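Local coordinates for outer membrane protein assembly factor BamA (Haemophilus ducreyi, PDB 4K3C), which probably helps fold and insert beta-barrel proteins into the outer membrane as the barrel-forming member of the Bam complex, at residues 217-222 / 250-255; 224-229 / 243-248; 276-281 / 411-416; 504-509 / 525-530. All coordinates share one frame; numbering follows the deposited sequence.

Contact 1: residues 217-222 / 250-255; sequences DGVSLG and GTLGFP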
loop_
_atom_site.group_PDB
_atom_site.type_symbol
_atom_site.label_atom_id
_atom_site.label_comp_id
_atom_site.label_asym_id
_atom_site.label_seq_id
_atom_site.Cartn_x
_atom_site.Cartn_y
_atom_site.Cartn_z
ATOM N N ASP A 217 -7.514 -18.376 5.800
ATOM C CA ASP A 217 -7.702 -17.223 6.650
ATOM C C ASP A 217 -7.150 -15.940 6.019
ATOM O O ASP A 217 -7.160 -14.874 6.644
ATOM C CB ASP A 217 -7.053 -17.499 8.009
ATOM C CG ASP A 217 -7.100 -18.981 8.392
ATOM O OD1 ASP A 217 -8.157 -19.627 8.218
ATOM O OD2 ASP A 217 -6.070 -19.504 8.865
ATOM N N GLY A 218 -6.658 -16.035 4.789
ATOM C CA GLY A 218 -6.245 -14.848 4.066
ATOM C C GLY A 218 -4.761 -14.522 4.039
ATOM O O GLY A 218 -4.364 -13.481 3.509
ATOM N N VAL A 219 -3.928 -15.385 4.609
ATOM C CA VAL A 219 -2.483 -15.178 4.510
ATOM C C VAL A 219 -2.067 -15.296 3.047
ATOM O O VAL A 219 -2.501 -16.215 2.349
ATOM C CB VAL A 219 -1.694 -16.200 5.358
ATOM C CG1 VAL A 219 -0.191 -16.010 5.166
ATOM C CG2 VAL A 219 -2.070 -16.064 6.817
ATOM N N SER A 220 -1.242 -14.364 2.576
ATOM C CA SER A 220 -0.823 -14.376 1.177
ATOM C C SER A 220 0.608 -14.890 0.992
ATOM O O SER A 220 1.467 -14.700 1.857
ATOM C CB SER A 220 -0.952 -12.980 0.566
ATOM O OG SER A 220 0.058 -12.114 1.055
ATOM N N LEU A 221 0.863 -15.534 -0.143
ATOM C CA LEU A 221 2.210 -15.981 -0.455
ATOM C C LEU A 221 2.642 -15.354 -1.753
ATOM O O LEU A 221 2.107 -15.668 -2.797
ATOM C CB LEU A 221 2.274 -17.502 -0.576
ATOM C CG LEU A 221 3.608 -18.187 -0.257
ATOM C CD1 LEU A 221 4.045 -19.105 -1.400
ATOM C CD2 LEU A 221 4.695 -17.158 0.101
ATOM N N GLY A 222 3.608 -14.451 -1.677
ATOM C CA GLY A 222 4.150 -13.811 -2.855
ATOM C C GLY A 222 5.487 -14.404 -3.264
ATOM O O GLY A 222 6.368 -14.643 -2.437
ATOM N N GLY A 250 10.405 -15.253 -1.504
ATOM C CA GLY A 250 9.047 -15.569 -1.123
ATOM C C GLY A 250 8.699 -14.772 0.100
ATOM O O GLY A 250 9.477 -14.724 1.045
ATOM N N THR A 251 7.556 -14.102 0.083
ATOM C CA THR A 251 7.175 -13.332 1.250
ATOM C C THR A 251 5.712 -13.527 1.676
ATOM O O THR A 251 4.798 -13.350 0.872
ATOM C CB THR A 251 7.519 -11.818 1.124
ATOM O OG1 THR A 251 6.327 -11.079 0.853
ATOM C CG2 THR A 251 8.591 -11.535 0.052
ATOM N N LEU A 252 5.532 -13.888 2.954
ATOM C CA LEU A 252 4.241 -14.188 3.568
ATOM C C LEU A 252 3.581 -12.941 4.091
ATOM O O LEU A 252 4.161 -12.241 4.905
ATOM C CB LEU A 252 4.439 -15.147 4.736
ATOM C CG LEU A 252 4.542 -16.642 4.409
ATOM C CD1 LEU A 252 4.511 -17.517 5.650
ATOM C CD2 LEU A 252 3.425 -17.049 3.471
ATOM N N GLY A 253 2.363 -12.665 3.630
ATOM C CA GLY A 253 1.619 -11.483 4.051
ATOM C C GLY A 253 0.451 -11.839 4.947
ATOM O O GLY A 253 -0.233 -12.838 4.707
ATOM N N PHE A 254 0.230 -11.027 5.981
ATOM C CA PHE A 254 -0.747 -11.322 7.034
ATOM C C PHE A 254 -1.678 -10.148 7.236
ATOM O O PHE A 254 -1.244 -9.088 7.685
ATOM C CB PHE A 254 -0.024 -11.630 8.328
ATOM C CG PHE A 254 0.951 -12.757 8.209
ATOM C CD1 PHE A 254 0.533 -14.080 8.371
ATOM C CD2 PHE A 254 2.285 -12.507 7.920
ATOM C CE1 PHE A 254 1.427 -15.120 8.261
ATOM C CE2 PHE A 254 3.192 -13.547 7.800
ATOM C CZ PHE A 254 2.763 -14.855 7.971
ATOM N N PRO A 255 -2.965 -10.335 6.900
ATOM C CA PRO A 255 -3.984 -9.281 6.800
ATOM C C PRO A 255 -4.841 -9.128 8.033
ATOM O O PRO A 255 -5.972 -9.594 8.006
ATOM C CB PRO A 255 -4.864 -9.777 5.651
ATOM C CG PRO A 255 -4.784 -11.258 5.745
ATOM C CD PRO A 255 -3.445 -11.615 6.355
HETATM O O HOH W 1 2.366 -12.190 0.019
#
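Ser220 and Gly253 are tied by a reciprocal pair of backbone hydrogen bonds: Ser220 N reaches Gly253 O at 2.8 Å, and Gly253 N returns to Ser220 O at the same length. Gly222 and Thr251 repeat the pattern two residues along, with Thr251 N 2.8 Å from Gly222 O. Leu221 and Leu252 fall between as a non-hydrogen-bonded pair, where Leu252 CA adds a C-H...O contact to Ser220 O. A water bridges the two strands on the face that carries Ser220 and Thr251. It gives a hydrogen bond to Thr251 O at 2.8 Å and is also bonded to Ser220 OG.

This is an antiparallel hairpin, strands 220-231 and 242-254, in the wall of the transmembrane barrel. Within it, residues 220-222 and 250-254 run at 157° to each other, N to C. The contact sits at the end nearer the POTRA domains. Backbone bonds from Leu221 to Glu211 and from Leu252 to Leu264 carry the wall on to the next strands.

Apolar contacts gather on the other face, which looks away from the barrel interior, as expected for a wall in lipid. Leu221 CD2 meets Leu252 CD2 at 3.6 Å. Val219 lies side by side with Phe254: Val219 CG1, anti to the backbone N (chi1 177°), is 3.6 Å from Phe254 CE1, while CG2 touches Phe254 CD1. Beyond the Ser220-Gly253 bridge the Pro255 ring is set with CG against Gly218 O. Val219 N is held there by Thr215 OG1.

Contact 2: residues 224-229 / 243-248; sequences NIFYED and RKTYGA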
loop_
_atom_site.group_PDB
_atom_site.type_symbol
_atom_site.label_atom_id
_atom_site.label_comp_id
_atom_site.label_asym_id
_atom_site.label_seq_id
_atom_site.Cartn_x
_atom_site.Cartn_y
_atom_site.Cartn_z
ATOM N N ASN A 224 8.740 -13.773 -6.069
ATOM C CA ASN A 224 9.277 -12.799 -6.971
ATOM C C ASN A 224 10.645 -13.215 -7.430
ATOM O O ASN A 224 11.428 -13.693 -6.630
ATOM C CB ASN A 224 9.325 -11.440 -6.281
ATOM C CG ASN A 224 9.575 -10.292 -7.250
ATOM O OD1 ASN A 224 10.665 -9.717 -7.283
ATOM N ND2 ASN A 224 8.564 -9.951 -8.042
ATOM N N ILE A 225 10.918 -13.062 -8.721
ATOM C CA ILE A 225 12.232 -13.291 -9.272
ATOM C C ILE A 225 12.538 -12.057 -10.082
ATOM O O ILE A 225 11.701 -11.599 -10.858
ATOM C CB ILE A 225 12.224 -14.429 -10.271
ATOM C CG1 ILE A 225 11.625 -15.689 -9.661
ATOM C CG2 ILE A 225 13.634 -14.672 -10.828
ATOM C CD1 ILE A 225 11.375 -16.773 -10.715
ATOM N N PHE A 226 13.745 -11.530 -9.952
ATOM C CA PHE A 226 14.015 -10.219 -10.498
ATOM C C PHE A 226 15.458 -10.038 -10.884
ATOM O O PHE A 226 16.365 -10.666 -10.326
ATOM C CB PHE A 226 13.650 -9.136 -9.473
ATOM C CG PHE A 226 14.479 -9.191 -8.222
ATOM C CD1 PHE A 226 14.081 -9.984 -7.148
ATOM C CD2 PHE A 226 15.656 -8.457 -8.120
ATOM C CE1 PHE A 226 14.847 -10.058 -5.992
ATOM C CE2 PHE A 226 16.428 -8.522 -6.963
ATOM C CZ PHE A 226 16.024 -9.326 -5.896
ATOM N N TYR A 227 15.648 -9.118 -11.816
ATOM C CA TYR A 227 16.954 -8.704 -12.254
ATOM C C TYR A 227 16.970 -7.166 -12.244
ATOM O O TYR A 227 16.018 -6.519 -12.674
ATOM C CB TYR A 227 17.200 -9.301 -13.643
ATOM C CG TYR A 227 18.261 -8.638 -14.483
ATOM C CD1 TYR A 227 19.585 -8.599 -14.068
ATOM C CD2 TYR A 227 17.944 -8.087 -15.710
ATOM C CE1 TYR A 227 20.563 -8.011 -14.845
ATOM C CE2 TYR A 227 18.908 -7.492 -16.492
ATOM C CZ TYR A 227 20.218 -7.456 -16.057
ATOM O OH TYR A 227 21.187 -6.867 -16.845
ATOM N N GLU A 228 18.022 -6.572 -11.700
ATOM C CA GLU A 228 18.161 -5.132 -11.769
ATOM C C GLU A 228 19.533 -4.812 -12.319
ATOM O O GLU A 228 20.527 -5.385 -11.886
ATOM C CB GLU A 228 17.977 -4.455 -10.406
ATOM C CG GLU A 228 18.313 -2.945 -10.439
ATOM C CD GLU A 228 18.127 -2.225 -9.103
ATOM O OE1 GLU A 228 17.595 -1.090 -9.094
ATOM O OE2 GLU A 228 18.531 -2.780 -8.061
ATOM N N ASP A 229 19.575 -3.904 -13.288
ATOM C CA ASP A 229 20.830 -3.387 -13.810
ATOM C C ASP A 229 20.971 -1.924 -13.436
ATOM O O ASP A 229 20.447 -1.064 -14.137
ATOM C CB ASP A 229 20.891 -3.543 -15.326
ATOM C CG ASP A 229 22.274 -3.261 -15.882
ATOM O OD1 ASP A 229 23.263 -3.549 -15.175
ATOM O OD2 ASP A 229 22.376 -2.750 -17.021
ATOM N N ARG A 243 26.052 -1.787 -10.496
ATOM C CA ARG A 243 25.591 -2.982 -9.799
ATOM C C ARG A 243 24.615 -3.764 -10.648
ATOM O O ARG A 243 23.677 -3.212 -11.210
ATOM C CB ARG A 243 24.924 -2.629 -8.474
ATOM C CG ARG A 243 24.734 -3.823 -7.553
ATOM C CD ARG A 243 23.764 -3.511 -6.438
ATOM N NE ARG A 243 22.436 -3.207 -6.961
ATOM C CZ ARG A 243 21.810 -2.040 -6.820
ATOM N NH1 ARG A 243 20.598 -1.881 -7.340
ATOM N NH2 ARG A 243 22.386 -1.033 -6.161
ATOM N N LYS A 244 24.842 -5.059 -10.740
ATOM C CA LYS A 244 23.960 -5.917 -11.503
ATOM C C LYS A 244 23.472 -6.906 -10.482
ATOM O O LYS A 244 24.273 -7.543 -9.792
ATOM C CB LYS A 244 24.747 -6.630 -12.604
ATOM C CG LYS A 244 23.934 -7.156 -13.766
ATOM C CD LYS A 244 24.885 -7.658 -14.867
ATOM C CE LYS A 244 24.164 -8.042 -16.162
ATOM N NZ LYS A 244 25.116 -8.483 -17.224
ATOM N N THR A 245 22.167 -7.018 -10.311
ATOM C CA THR A 245 21.747 -8.013 -9.362
ATOM C C THR A 245 20.577 -8.852 -9.805
ATOM O O THR A 245 19.679 -8.376 -10.496
ATOM C CB THR A 245 21.504 -7.450 -7.956
ATOM O OG1 THR A 245 20.230 -7.915 -7.494
ATOM C CG2 THR A 245 21.543 -5.953 -7.958
ATOM N N TYR A 246 20.631 -10.123 -9.414
ATOM C CA TYR A 246 19.526 -11.030 -9.603
ATOM C C TYR A 246 19.177 -11.593 -8.240
ATOM O O TYR A 246 20.032 -11.679 -7.360
ATOM C CB TYR A 246 19.913 -12.191 -10.505
ATOM C CG TYR A 246 20.905 -11.907 -11.601
ATOM C CD1 TYR A 246 22.279 -11.919 -11.353
ATOM C CD2 TYR A 246 20.480 -11.715 -12.907
ATOM C CE1 TYR A 246 23.204 -11.709 -12.378
ATOM C CE2 TYR A 246 21.393 -11.502 -13.941
ATOM C CZ TYR A 246 22.754 -11.498 -13.676
ATOM O OH TYR A 246 23.651 -11.283 -14.716
ATOM N N GLY A 247 17.928 -11.997 -8.071
ATOM C CA GLY A 247 17.524 -12.606 -6.826
ATOM C C GLY A 247 16.153 -13.222 -6.967
ATOM O O GLY A 247 15.564 -13.182 -8.037
ATOM N N ALA A 248 15.645 -13.794 -5.886
ATOM C CA ALA A 248 14.336 -14.414 -5.898
ATOM C C ALA A 248 13.846 -14.499 -4.473
ATOM O O ALA A 248 14.648 -14.582 -3.549
ATOM C CB ALA A 248 14.423 -15.783 -6.508
#
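Tyr227 and Tyr246, with Glu228 and Arg243 on the other face, mark a strand-to-strand contact in the barrel wall, in the half of its hairpin nearer the connecting turn. Residues 224-229 and 243-248 run almost exactly antiparallel. Phe226 pairs with Gly247 and Glu228 with Thr245 through two bonds each, the latter pair including Glu228 N to Thr245 O at 2.7 Å.

On the outward face the tyrosine rings lie side by side, pointing the same way. Their planes are 19° apart but slid so far that the rings barely overlap, and Tyr227 CD1 meets Tyr246 CE2 at 3.4 Å. Lys244 CG approaches the Tyr227 ring at its edge, and Lys244 CE lies 3.3 Å from Tyr227 OH.

Such a split between faces suits a beta-barrel of the Omp85 superfamily, whose inner face can carry charge. There Glu228 OE2 comes to the edge of the Arg243 guanidinium and forms a salt bridge with NH1; the modelled separation is too short to trust in detail. Arg243 bends at chi3 (63°), which sets NE, and the carboxylate and guanidinium planes are 53° apart. Glu228 OE1 has a second partner in Ser202 OG on the preceding strand. Farther along, Gly247 CA packs over the face of Phe226, 4.0 Å from its ring centroid, in a CH-pi contact.

Contact 3: residues 276-281 / 411-416; sequences VEREYT and IYYRED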
loop_
_atom_site.group_PDB
_atom_site.type_symbol
_atom_site.label_atom_id
_atom_site.label_comp_id
_atom_site.label_asym_id
_atom_site.label_seq_id
_atom_site.Cartn_x
_atom_site.Cartn_y
_atom_site.Cartn_z
ATOM N N VAL A 276 33.347 0.881 -9.693
ATOM C CA VAL A 276 33.692 1.149 -8.291
ATOM C C VAL A 276 35.093 1.725 -8.202
ATOM O O VAL A 276 36.067 0.974 -8.090
ATOM C CB VAL A 276 33.624 -0.098 -7.406
ATOM C CG1 VAL A 276 33.559 0.325 -5.959
ATOM C CG2 VAL A 276 32.411 -0.939 -7.754
ATOM N N GLU A 277 35.186 3.055 -8.227
ATOM C CA GLU A 277 36.466 3.717 -8.487
ATOM C C GLU A 277 37.372 3.829 -7.280
ATOM O O GLU A 277 38.330 4.597 -7.291
ATOM C CB GLU A 277 36.284 5.078 -9.182
ATOM C CG GLU A 277 35.999 6.266 -8.279
ATOM C CD GLU A 277 37.009 7.381 -8.482
ATOM O OE1 GLU A 277 38.225 7.106 -8.383
ATOM O OE2 GLU A 277 36.588 8.531 -8.747
ATOM N N ARG A 278 37.073 3.038 -6.257
ATOM C CA ARG A 278 37.964 2.868 -5.110
ATOM C C ARG A 278 38.090 4.101 -4.228
ATOM O O ARG A 278 38.945 4.958 -4.448
ATOM C CB ARG A 278 39.351 2.360 -5.534
ATOM C CG ARG A 278 40.280 2.061 -4.369
ATOM C CD ARG A 278 41.590 1.425 -4.823
ATOM N NE ARG A 278 42.395 1.021 -3.673
ATOM C CZ ARG A 278 43.692 1.267 -3.536
ATOM N NH1 ARG A 278 44.360 1.908 -4.485
ATOM N NH2 ARG A 278 44.324 0.864 -2.446
ATOM N N GLU A 279 37.232 4.177 -3.218
ATOM C CA GLU A 279 37.370 5.208 -2.207
ATOM C C GLU A 279 37.508 4.641 -0.785
ATOM O O GLU A 279 37.390 3.442 -0.555
ATOM C CB GLU A 279 36.237 6.237 -2.311
ATOM C CG GLU A 279 34.913 5.801 -1.735
ATOM C CD GLU A 279 34.876 5.924 -0.231
ATOM O OE1 GLU A 279 34.697 4.886 0.428
ATOM O OE2 GLU A 279 35.074 7.041 0.291
ATOM N N TYR A 280 37.721 5.544 0.161
ATOM C CA TYR A 280 38.161 5.220 1.511
ATOM C C TYR A 280 37.256 4.293 2.321
ATOM O O TYR A 280 37.671 3.195 2.683
ATOM C CB TYR A 280 38.400 6.523 2.268
ATOM C CG TYR A 280 38.761 6.316 3.702
ATOM C CD1 TYR A 280 40.036 5.942 4.058
ATOM C CD2 TYR A 280 37.826 6.513 4.706
ATOM C CE1 TYR A 280 40.371 5.756 5.369
ATOM C CE2 TYR A 280 38.154 6.333 6.025
ATOM C CZ TYR A 280 39.429 5.952 6.348
ATOM O OH TYR A 280 39.759 5.760 7.656
ATOM N N THR A 281 36.040 4.743 2.623
ATOM C CA THR A 281 35.070 3.942 3.369
ATOM C C THR A 281 34.702 2.646 2.651
ATOM O O THR A 281 34.502 1.601 3.281
ATOM C CB THR A 281 33.801 4.739 3.603
ATOM O OG1 THR A 281 34.060 5.743 4.589
ATOM C CG2 THR A 281 32.658 3.830 4.077
ATOM N N ILE A 411 36.120 9.823 -0.467
ATOM C CA ILE A 411 37.524 10.238 -0.437
ATOM C C ILE A 411 38.352 9.288 -1.298
ATOM O O ILE A 411 38.729 8.194 -0.859
ATOM C CB ILE A 411 38.100 10.250 0.990
ATOM C CG1 ILE A 411 37.247 11.127 1.904
ATOM C CG2 ILE A 411 39.558 10.722 0.981
ATOM C CD1 ILE A 411 37.600 10.971 3.362
ATOM N N TYR A 412 38.633 9.712 -2.524
ATOM C CA TYR A 412 39.300 8.850 -3.490
ATOM C C TYR A 412 40.814 8.812 -3.325
ATOM O O TYR A 412 41.379 9.488 -2.461
ATOM C CB TYR A 412 38.941 9.268 -4.911
ATOM C CG TYR A 412 37.455 9.277 -5.171
ATOM C CD1 TYR A 412 36.706 8.124 -5.045
ATOM C CD2 TYR A 412 36.807 10.434 -5.552
ATOM C CE1 TYR A 412 35.353 8.124 -5.276
ATOM C CE2 TYR A 412 35.461 10.447 -5.794
ATOM C CZ TYR A 412 34.734 9.291 -5.653
ATOM O OH TYR A 412 33.377 9.314 -5.902
ATOM N N TYR A 413 41.460 8.020 -4.172
ATOM C CA TYR A 413 42.884 7.761 -4.065
ATOM C C TYR A 413 43.667 8.764 -4.916
ATOM O O TYR A 413 43.284 9.054 -6.045
ATOM C CB TYR A 413 43.155 6.325 -4.519
ATOM C CG TYR A 413 44.293 5.641 -3.800
ATOM C CD1 TYR A 413 44.106 5.065 -2.548
ATOM C CD2 TYR A 413 45.557 5.558 -4.378
ATOM C CE1 TYR A 413 45.157 4.435 -1.883
ATOM C CE2 TYR A 413 46.612 4.928 -3.723
ATOM C CZ TYR A 413 46.408 4.364 -2.477
ATOM O OH TYR A 413 47.458 3.741 -1.826
ATOM N N ARG A 414 44.753 9.304 -4.366
ATOM C CA ARG A 414 45.604 10.243 -5.101
ATOM C C ARG A 414 47.093 9.876 -5.064
ATOM O O ARG A 414 47.935 10.719 -5.370
ATOM C CB ARG A 414 45.406 11.668 -4.585
ATOM N N GLU A 415 47.392 8.624 -4.700
ATOM C CA GLU A 415 48.759 8.058 -4.615
ATOM C C GLU A 415 49.823 9.028 -4.091
ATOM O O GLU A 415 50.355 9.804 -4.879
ATOM C CB GLU A 415 49.186 7.460 -5.964
ATOM N N ASP A 416 50.185 9.005 -2.802
ATOM C CA ASP A 416 49.860 8.009 -1.761
ATOM C C ASP A 416 48.420 7.494 -1.587
ATOM O O ASP A 416 48.219 6.301 -1.341
ATOM C CB ASP A 416 50.353 8.530 -0.401
ATOM C CG ASP A 416 49.470 9.650 0.166
ATOM O OD1 ASP A 416 48.833 10.391 -0.617
ATOM O OD2 ASP A 416 49.416 9.785 1.406
#
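Glu279 and Tyr280 meet Ile411 where the start of helix 280-288 abuts strand 409-412, joining two loop regions beyond the barrel wall. Glu279 is the N-cap of that helix: its OE1 accepts from Arg282 N. The other oxygen, OE2, uses its anti lone pair to take Ile411 N at 3.1 Å, so one carboxylate both caps the helix and grips the strand. Tyr280 N answers with a hydrogen bond to Ile411 O at 3.0 Å. Beside it Tyr280 CB packs 4.0 Å from Ile411 CB.

Around this tightly packed part, in which Glu279 and Ile411 are buried, two flat stacks close the contact. The Glu277 carboxylate lies nearly parallel to the Tyr412 ring, the planes 8° apart, with OE2 over the ring centre at a height of 3.5 Å. Tyr412 OH is anchored separately by Asp424. Arg278, extended from CG to NE, spreads its guanidinium over one face of Tyr413 in a cation-pi stack, Arg278 CZ 4.1 Å from the Tyr413 ring centroid, while NH2 forms a salt bridge with Glu283. Phe418 meets the Tyr413 ring edge-to-face.

The order fades beyond Tyr413. Exposed Asp416 is poorly ordered and follows a cis peptide bond, and the side chains of Arg414 and Glu415 are modelled no further than CB.

Contact 4: residues 504-509 / 525-530; sequences PLSFSY and QFTVGS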
loop_
_atom_site.group_PDB
_atom_site.type_symbol
_atom_site.label_atom_id
_atom_site.label_comp_id
_atom_site.label_asym_id
_atom_site.label_seq_id
_atom_site.Cartn_x
_atom_site.Cartn_y
_atom_site.Cartn_z
ATOM N N PRO A 504 -0.350 12.240 -12.437
ATOM C CA PRO A 504 -0.004 13.117 -11.318
ATOM C C PRO A 504 1.208 14.006 -11.555
ATOM O O PRO A 504 2.319 13.514 -11.729
ATOM C CB PRO A 504 0.292 12.124 -10.200
ATOM C CG PRO A 504 0.792 10.938 -10.907
ATOM C CD PRO A 504 0.098 10.862 -12.208
ATOM N N LEU A 505 0.985 15.314 -11.545
ATOM C CA LEU A 505 2.082 16.272 -11.512
ATOM C C LEU A 505 2.261 16.744 -10.084
ATOM O O LEU A 505 1.281 16.953 -9.366
ATOM C CB LEU A 505 1.781 17.488 -12.374
ATOM C CG LEU A 505 1.444 17.274 -13.844
ATOM C CD1 LEU A 505 0.005 16.839 -14.022
ATOM C CD2 LEU A 505 1.696 18.554 -14.580
ATOM N N SER A 506 3.506 16.909 -9.658
ATOM C CA SER A 506 3.764 17.541 -8.367
ATOM C C SER A 506 4.975 18.461 -8.450
ATOM O O SER A 506 6.039 18.080 -8.932
ATOM C CB SER A 506 3.900 16.513 -7.232
ATOM O OG SER A 506 5.164 15.897 -7.213
ATOM N N PHE A 507 4.793 19.688 -7.999
ATOM C CA PHE A 507 5.851 20.674 -8.081
ATOM C C PHE A 507 6.332 21.122 -6.694
ATOM O O PHE A 507 5.685 20.872 -5.672
ATOM C CB PHE A 507 5.391 21.854 -8.930
ATOM C CG PHE A 507 4.912 21.452 -10.298
ATOM C CD1 PHE A 507 3.580 21.107 -10.514
ATOM C CD2 PHE A 507 5.794 21.418 -11.372
ATOM C CE1 PHE A 507 3.134 20.740 -11.776
ATOM C CE2 PHE A 507 5.360 21.055 -12.637
ATOM C CZ PHE A 507 4.028 20.712 -12.843
ATOM N N SER A 508 7.485 21.769 -6.674
ATOM C CA SER A 508 8.108 22.191 -5.447
ATOM C C SER A 508 9.075 23.284 -5.826
ATOM O O SER A 508 9.833 23.139 -6.790
ATOM C CB SER A 508 8.887 21.038 -4.814
ATOM O OG SER A 508 10.285 21.329 -4.739
ATOM N N TYR A 509 9.022 24.397 -5.101
ATOM C CA TYR A 509 10.092 25.378 -5.150
ATOM C C TYR A 509 10.531 25.480 -3.726
ATOM O O TYR A 509 9.728 25.780 -2.851
ATOM C CB TYR A 509 9.598 26.737 -5.642
ATOM C CG TYR A 509 10.710 27.698 -6.027
ATOM C CD1 TYR A 509 11.758 27.970 -5.157
ATOM C CD2 TYR A 509 10.713 28.325 -7.265
ATOM C CE1 TYR A 509 12.767 28.836 -5.502
ATOM C CE2 TYR A 509 11.718 29.197 -7.614
ATOM C CZ TYR A 509 12.745 29.449 -6.725
ATOM O OH TYR A 509 13.757 30.321 -7.061
ATOM N N GLN A 525 11.924 21.437 -8.389
ATOM C CA GLN A 525 11.870 20.009 -8.557
ATOM C C GLN A 525 10.437 19.656 -8.937
ATOM O O GLN A 525 9.519 20.409 -8.639
ATOM C CB GLN A 525 12.308 19.327 -7.262
ATOM C CG GLN A 525 13.771 19.589 -6.903
ATOM C CD GLN A 525 14.082 19.396 -5.429
ATOM O OE1 GLN A 525 13.352 19.881 -4.554
ATOM N NE2 GLN A 525 15.187 18.711 -5.147
ATOM N N PHE A 526 10.229 18.531 -9.608
ATOM C CA PHE A 526 8.898 18.229 -10.126
ATOM C C PHE A 526 8.856 16.804 -10.614
ATOM O O PHE A 526 9.863 16.299 -11.088
ATOM C CB PHE A 526 8.587 19.133 -11.320
ATOM C CG PHE A 526 9.434 18.838 -12.521
ATOM C CD1 PHE A 526 10.733 19.341 -12.613
ATOM C CD2 PHE A 526 8.951 18.046 -13.545
ATOM C CE1 PHE A 526 11.534 19.060 -13.699
ATOM C CE2 PHE A 526 9.745 17.759 -14.644
ATOM C CZ PHE A 526 11.034 18.269 -14.719
ATOM N N THR A 527 7.703 16.150 -10.518
ATOM C CA THR A 527 7.511 14.958 -11.327
ATOM C C THR A 527 6.221 14.989 -12.133
ATOM O O THR A 527 5.264 15.699 -11.801
ATOM C CB THR A 527 7.608 13.630 -10.546
ATOM O OG1 THR A 527 6.566 13.562 -9.574
ATOM C CG2 THR A 527 8.952 13.489 -9.900
ATOM N N VAL A 528 6.234 14.201 -13.204
ATOM C CA VAL A 528 5.155 14.126 -14.159
ATOM C C VAL A 528 5.074 12.661 -14.535
ATOM O O VAL A 528 6.093 12.032 -14.816
ATOM C CB VAL A 528 5.481 14.980 -15.397
ATOM C CG1 VAL A 528 4.848 14.384 -16.651
ATOM C CG2 VAL A 528 5.036 16.415 -15.165
ATOM N N GLY A 529 3.875 12.096 -14.504
ATOM C CA GLY A 529 3.728 10.675 -14.735
ATOM C C GLY A 529 2.414 10.328 -15.393
ATOM O O GLY A 529 1.413 11.005 -15.183
ATOM N N SER A 530 2.421 9.274 -16.201
ATOM C CA SER A 530 1.214 8.827 -16.870
ATOM C C SER A 530 1.214 7.327 -16.970
ATOM O O SER A 530 2.271 6.722 -17.105
ATOM C CB SER A 530 1.128 9.408 -18.270
ATOM O OG SER A 530 -0.015 8.880 -18.908
#
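Ser506 and Thr527 form a hydrogen-bonded pair of the hairpin made by strands 503-512 and 521-531, the last two strands of the Omp85 barrel. Ser506 N binds Thr527 O, and Thr527 N binds Ser506 O, both at 3.0 Å. Next along, Gln525 N gives a sound bond to Ser508 O at 3.1 Å, whereas the return bond from Ser508 N to Gln525 O is weak. Ser508 OG also donates weakly to Gln525 OE1, at 3.4 Å.

Between these pairs Phe507 and Phe526 share the outward face, but their rings do not stack: CD2 of Phe507 meets CB of Phe526 at 3.6 Å, and the end of the Phe526 side chain leads away from the other strand. Leu505 and Val528 continue this face side by side, with Leu505 CG 3.9 Å from Val528 CG2.

Strand 489-500 continues the wall at one edge, through backbone bonds between Leu505 and Trp498. Val528 bonds to Tyr168 at the other, where the final strand meets the first and shuts the cylinder. On the inner face the Arg399-Gly400-Phe401 run, the Arg-Gly-Phe motif of the long loop in Omp85 proteins, reaches Gln525, whose OE1 finds its stronger partner in Gly400 N.

All four contacts lie in the Omp85 barrel domain, downstream of the two POTRA repeats in this chain. Contacts 1 and 2 share one hairpin, strands 220-231 and 242-254, with centres about 22 Å apart; contact 2 is nested inside the loop that contact 1 closes. Contact 3 comes next along the chain, its centre about 28 Å from that of contact 2, and joins loop regions at the far end from the POTRA side. Contact 4 comes last, in the final hairpin, with its centre about 34 Å from that of contact 1 across the barrel. Strand pairs thus build the wall, while contact 3 ties together loops at the barrel end away from the POTRA domains.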